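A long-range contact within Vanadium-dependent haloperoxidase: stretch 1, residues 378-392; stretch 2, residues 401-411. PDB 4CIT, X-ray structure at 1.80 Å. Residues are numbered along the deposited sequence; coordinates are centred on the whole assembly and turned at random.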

# COMPACT_ATOMS: atom_id res chain seq x y z
N VAL A 378 2.67 11.74 1.80
CA VAL A 378 2.62 11.46 3.24
C VAL A 378 3.99 11.39 3.86
O VAL A 378 4.23 12.07 4.87
N LEU A 379 4.93 10.66 3.24
CA LEU A 379 6.24 10.51 3.85
C LEU A 379 7.02 11.81 3.80
O LEU A 379 7.82 12.11 4.70
N THR A 380 6.81 12.56 2.72
CA THR A 380 7.42 13.90 2.66
C THR A 380 6.91 14.80 3.80
O THR A 380 7.66 15.53 4.43
N GLU A 381 5.64 14.72 4.09
CA GLU A 381 5.05 15.51 5.15
C GLU A 381 5.56 15.04 6.51
O GLU A 381 5.87 15.88 7.35
N VAL A 382 5.71 13.75 6.71
CA VAL A 382 6.19 13.24 8.03
C VAL A 382 7.67 13.41 8.26
O VAL A 382 8.07 13.89 9.37
N PHE A 383 8.51 13.06 7.28
CA PHE A 383 9.94 12.94 7.42
C PHE A 383 10.74 14.02 6.68
O PHE A 383 11.93 14.19 6.92
N GLY A 384 10.06 14.75 5.80
CA GLY A 384 10.64 15.94 5.14
C GLY A 384 10.99 15.62 3.68
O GLY A 384 10.95 14.46 3.23
N ASP A 385 11.20 16.70 2.92
CA ASP A 385 11.69 16.66 1.53
C ASP A 385 13.13 16.48 1.55
O ASP A 385 13.77 16.65 2.57
N ASN A 386 13.68 16.06 0.42
CA ASN A 386 15.10 15.81 0.33
C ASN A 386 15.59 14.77 1.34
O ASN A 386 16.69 14.85 1.88
N PHE A 387 14.74 13.74 1.59
CA PHE A 387 15.08 12.69 2.50
C PHE A 387 15.78 11.59 1.69
O PHE A 387 15.14 10.83 0.93
N SER A 388 17.10 11.52 1.82
CA SER A 388 17.84 10.54 1.04
C SER A 388 17.78 9.17 1.76
O SER A 388 17.78 9.03 2.98
N PHE A 389 17.71 8.12 0.96
CA PHE A 389 17.65 6.78 1.50
C PHE A 389 18.08 5.74 0.52
O PHE A 389 18.06 5.94 -0.74
N ASP A 390 18.58 4.63 1.09
CA ASP A 390 18.87 3.39 0.34
C ASP A 390 17.71 2.46 0.48
O ASP A 390 17.35 2.04 1.62
N ASP A 391 17.13 2.07 -0.65
CA ASP A 391 15.94 1.22 -0.65
C ASP A 391 16.37 -0.23 -0.80
O ASP A 391 16.67 -0.63 -1.96
N ASP A 392 16.48 -0.96 0.27
CA ASP A 392 16.79 -2.41 0.27
C ASP A 392 15.57 -3.31 0.40
O ASP A 392 15.69 -4.52 0.70
N ILE A 401 20.00 -3.05 -4.23
CA ILE A 401 19.60 -1.81 -3.53
C ILE A 401 19.58 -0.71 -4.60
O ILE A 401 20.47 -0.58 -5.43
N ARG A 402 18.62 0.17 -4.51
CA ARG A 402 18.67 1.44 -5.28
C ARG A 402 18.56 2.59 -4.31
O ARG A 402 17.87 2.44 -3.28
N SER A 403 19.27 3.68 -4.61
CA SER A 403 19.38 4.84 -3.70
C SER A 403 18.55 5.97 -4.26
O SER A 403 18.45 6.10 -5.48
N PHE A 404 18.00 6.81 -3.38
CA PHE A 404 17.16 7.92 -3.76
C PHE A 404 17.46 9.16 -2.98
O PHE A 404 17.94 9.09 -1.83
N LYS A 405 17.23 10.31 -3.60
CA LYS A 405 17.54 11.56 -2.92
C LYS A 405 16.34 12.08 -2.16
O LYS A 405 16.48 13.06 -1.33
N SER A 406 15.16 11.55 -2.46
CA SER A 406 13.90 11.99 -1.83
C SER A 406 12.77 10.96 -2.05
O SER A 406 12.87 10.15 -3.01
N PHE A 407 11.70 11.03 -1.25
CA PHE A 407 10.54 10.20 -1.58
C PHE A 407 9.96 10.53 -2.94
O PHE A 407 9.52 9.60 -3.67
N LYS A 408 9.97 11.83 -3.29
CA LYS A 408 9.46 12.33 -4.61
C LYS A 408 10.21 11.69 -5.76
O LYS A 408 9.60 11.20 -6.73
N GLN A 409 11.50 11.59 -5.63
CA GLN A 409 12.35 10.97 -6.65
C GLN A 409 12.07 9.50 -6.82
O GLN A 409 11.93 9.00 -7.93
N ALA A 410 11.93 8.79 -5.71
CA ALA A 410 11.49 7.40 -5.75
C ALA A 410 10.14 7.25 -6.42
O ALA A 410 9.99 6.30 -7.21
N ALA A 411 9.14 8.04 -6.05
CA ALA A 411 7.83 7.95 -6.71
C ALA A 411 7.89 8.21 -8.22
O ALA A 411 7.21 7.54 -9.03

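One phenylalanine carries much of this contact: F407, the first residue of the second helix, buries more area against the other stretch than any other residue here. Its CA-to-CB bond points toward stretch 1, and chi1 is m. The ring reaches the end of helix 378-383 and the loop that follows. L379, also m, points toward stretch 2 and lays its CB over one face of the F407 ring, 3.6 Å from the centroid. F383 CB sits at the ring edge, 3.9 Å from F407 CE2. The F387 ring, with chi1 t, is nearly parallel to that of F407, but the two are slid apart and barely overlap. F387 CD1 lies 3.5 Å from F407 CZ.

F389 extends the aromatic cluster. Its chi1 is p, and the end of its side chain comes nearer to stretch 2 than the CA-to-CB direction suggests. F389 CE1 meets F407 CD1 at 3.6 Å, with the ring planes oblique. F389 CZ is 4.0 Å from A410 CB, one turn further along the helix. F404 (m) packs beside it: F404 CB lies over one face of the F389 ring, 4.1 Å from its centroid.

The two strands are antiparallel. F389 and F404 form a hydrogen-bonded pair, with F389 N to F404 O at 3.0 Å and F404 N to F389 O at 2.8 Å. Their side chains share a face of the sheet with D391 and R402. D391 (t) sets its CB at the edge of the F404 ring, 3.8 Å from F404 CE2. R402 (m) leads its end away, so it adds little side-chain contact.

D390 and S403 occupy the other face. Both are m, and S403 OG donates to D390 OD1 at 2.5 Å, a short hydrogen bond. Nearby, I401 CG2 touches D390 CB at 3.9 Å.

S406 (p) caps the second helix: its OG accepts from Q409 N at 2.9 Å. S406 CB also lies 3.9 Å from D385 OD1.

Waters fill the polar gap between the loop and the helix start. Water 1 donates to T380 OG1 (2.9 Å) and D385 OD1 (2.8 Å) and accepts from K408 N (3.0 Å). Water 2 donates to G384 O (3.0 Å) and accepts from F387 N (2.9 Å) and F407 N (3.0 Å). Both waters thus give amides of the helix's first turn an acceptor and tie them to stretch 1. Water 3 donates to K405 O at 2.6 Å and weakly to N386 O at 3.2 Å.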

# COMPACT_ATOMS: atom_id res chain seq x y z
CB VAL A 378 1.82 10.15 3.56
CG1 VAL A 378 1.88 9.86 5.06
CG2 VAL A 378 0.40 10.35 3.12
CB LEU A 379 7.04 9.35 3.17
CG LEU A 379 6.37 7.98 3.44
CD1 LEU A 379 7.14 6.91 2.67
CD2 LEU A 379 6.27 7.56 4.88
CB THR A 380 7.21 14.52 1.32
OG1 THR A 380 7.76 13.62 0.33
CG2 THR A 380 7.87 15.94 1.25
CB GLU A 381 3.54 15.42 5.17
CG GLU A 381 2.85 16.37 6.20
CD GLU A 381 2.75 15.85 7.65
OE1 GLU A 381 2.40 14.67 7.88
OE2 GLU A 381 3.05 16.68 8.60
CB VAL A 382 5.77 11.75 8.22
CG1 VAL A 382 6.43 11.07 9.43
CG2 VAL A 382 4.31 11.65 8.24
CB PHE A 383 10.43 11.60 6.95
CG PHE A 383 9.96 10.45 7.77
CD1 PHE A 383 10.43 10.30 9.07
CD2 PHE A 383 9.08 9.53 7.24
CE1 PHE A 383 10.06 9.17 9.84
CE2 PHE A 383 8.64 8.45 8.05
CZ PHE A 383 9.18 8.28 9.31
CB ASP A 385 11.27 17.92 0.72
CG ASP A 385 11.32 17.70 -0.85
OD1 ASP A 385 11.43 16.55 -1.36
OD2 ASP A 385 11.25 18.75 -1.55
CB ASN A 386 15.93 17.13 0.36
CG ASN A 386 15.75 17.94 -0.89
OD1 ASN A 386 15.34 17.43 -1.94
ND2 ASN A 386 16.01 19.24 -0.78
CB PHE A 387 13.81 12.10 3.18
CG PHE A 387 14.09 11.17 4.28
CD1 PHE A 387 14.33 9.84 4.03
CD2 PHE A 387 14.11 11.60 5.59
CE1 PHE A 387 14.63 8.95 5.04
CE2 PHE A 387 14.40 10.72 6.63
CZ PHE A 387 14.65 9.39 6.35
CB SER A 388 19.27 11.01 0.74
OG SER A 388 19.99 10.97 1.95
CB PHE A 389 16.22 6.45 2.08
CG PHE A 389 15.13 6.37 1.07
CD1 PHE A 389 14.51 7.52 0.66
CD2 PHE A 389 14.72 5.13 0.52
CE1 PHE A 389 13.51 7.48 -0.35
CE2 PHE A 389 13.71 5.08 -0.41
CZ PHE A 389 13.09 6.25 -0.84
CB ASP A 390 20.12 2.76 0.90
CG ASP A 390 21.37 3.62 0.64
OD1 ASP A 390 21.43 4.38 -0.34
OD2 ASP A 390 22.30 3.58 1.48
CB ASP A 391 14.97 1.63 -1.77
CG ASP A 391 13.73 0.74 -1.88
OD1 ASP A 391 13.60 -0.24 -1.07
OD2 ASP A 391 12.87 1.06 -2.73
CB ASP A 392 17.80 -2.77 1.36
CG ASP A 392 17.24 -2.67 2.77
OD1 ASP A 392 16.18 -2.04 2.93
OD2 ASP A 392 17.97 -3.11 3.74
CB ILE A 401 20.61 -1.43 -2.41
CG1 ILE A 401 20.58 -2.54 -1.35
CG2 ILE A 401 20.39 -0.07 -1.77
CD1 ILE A 401 21.68 -2.44 -0.33
CB ARG A 402 17.57 1.53 -6.37
CG ARG A 402 17.61 0.47 -7.48
CD ARG A 402 16.61 0.69 -8.59
NE ARG A 402 16.69 1.96 -9.27
CZ ARG A 402 17.63 2.27 -10.19
NH1 ARG A 402 18.54 1.37 -10.60
NH2 ARG A 402 17.65 3.47 -10.75
CB SER A 403 20.85 5.21 -3.58
OG SER A 403 21.46 4.10 -2.83
CB PHE A 404 15.65 7.53 -3.52
CG PHE A 404 15.25 6.38 -4.37
CD1 PHE A 404 14.96 6.57 -5.70
CD2 PHE A 404 15.22 5.12 -3.88
CE1 PHE A 404 14.63 5.47 -6.53
CE2 PHE A 404 14.82 4.04 -4.69
CZ PHE A 404 14.53 4.24 -6.05
CB LYS A 405 17.99 12.63 -3.90
CG LYS A 405 19.17 12.17 -4.74
CD LYS A 405 19.92 13.36 -5.35
CE LYS A 405 21.10 12.88 -6.20
NZ LYS A 405 22.10 12.16 -5.35
CB SER A 406 13.48 13.36 -2.43
OG SER A 406 13.03 13.23 -3.77
CB PHE A 407 9.47 10.31 -0.53
CG PHE A 407 9.98 10.06 0.86
CD1 PHE A 407 10.51 8.82 1.23
CD2 PHE A 407 9.94 11.08 1.80
CE1 PHE A 407 10.94 8.61 2.52
CE2 PHE A 407 10.40 10.87 3.09
CZ PHE A 407 10.89 9.61 3.43
CB LYS A 408 9.54 13.84 -4.70
CG LYS A 408 8.80 14.38 -5.92
CD LYS A 408 9.08 15.87 -6.14
CE LYS A 408 8.76 16.37 -7.56
NZ LYS A 408 9.17 15.49 -8.70
CB GLN A 409 13.82 11.26 -6.44
CG GLN A 409 14.71 10.71 -7.57
CD GLN A 409 16.18 10.70 -7.18
OE1 GLN A 409 16.59 10.06 -6.22
NE2 GLN A 409 16.98 11.52 -7.91
CB ALA A 410 11.47 6.78 -4.41
CB ALA A 411 6.83 8.97 -6.12
O HOH W 1 10.11 14.10 -1.26
O HOH W 2 11.97 13.35 0.69
O HOH W 3 18.57 14.42 -0.69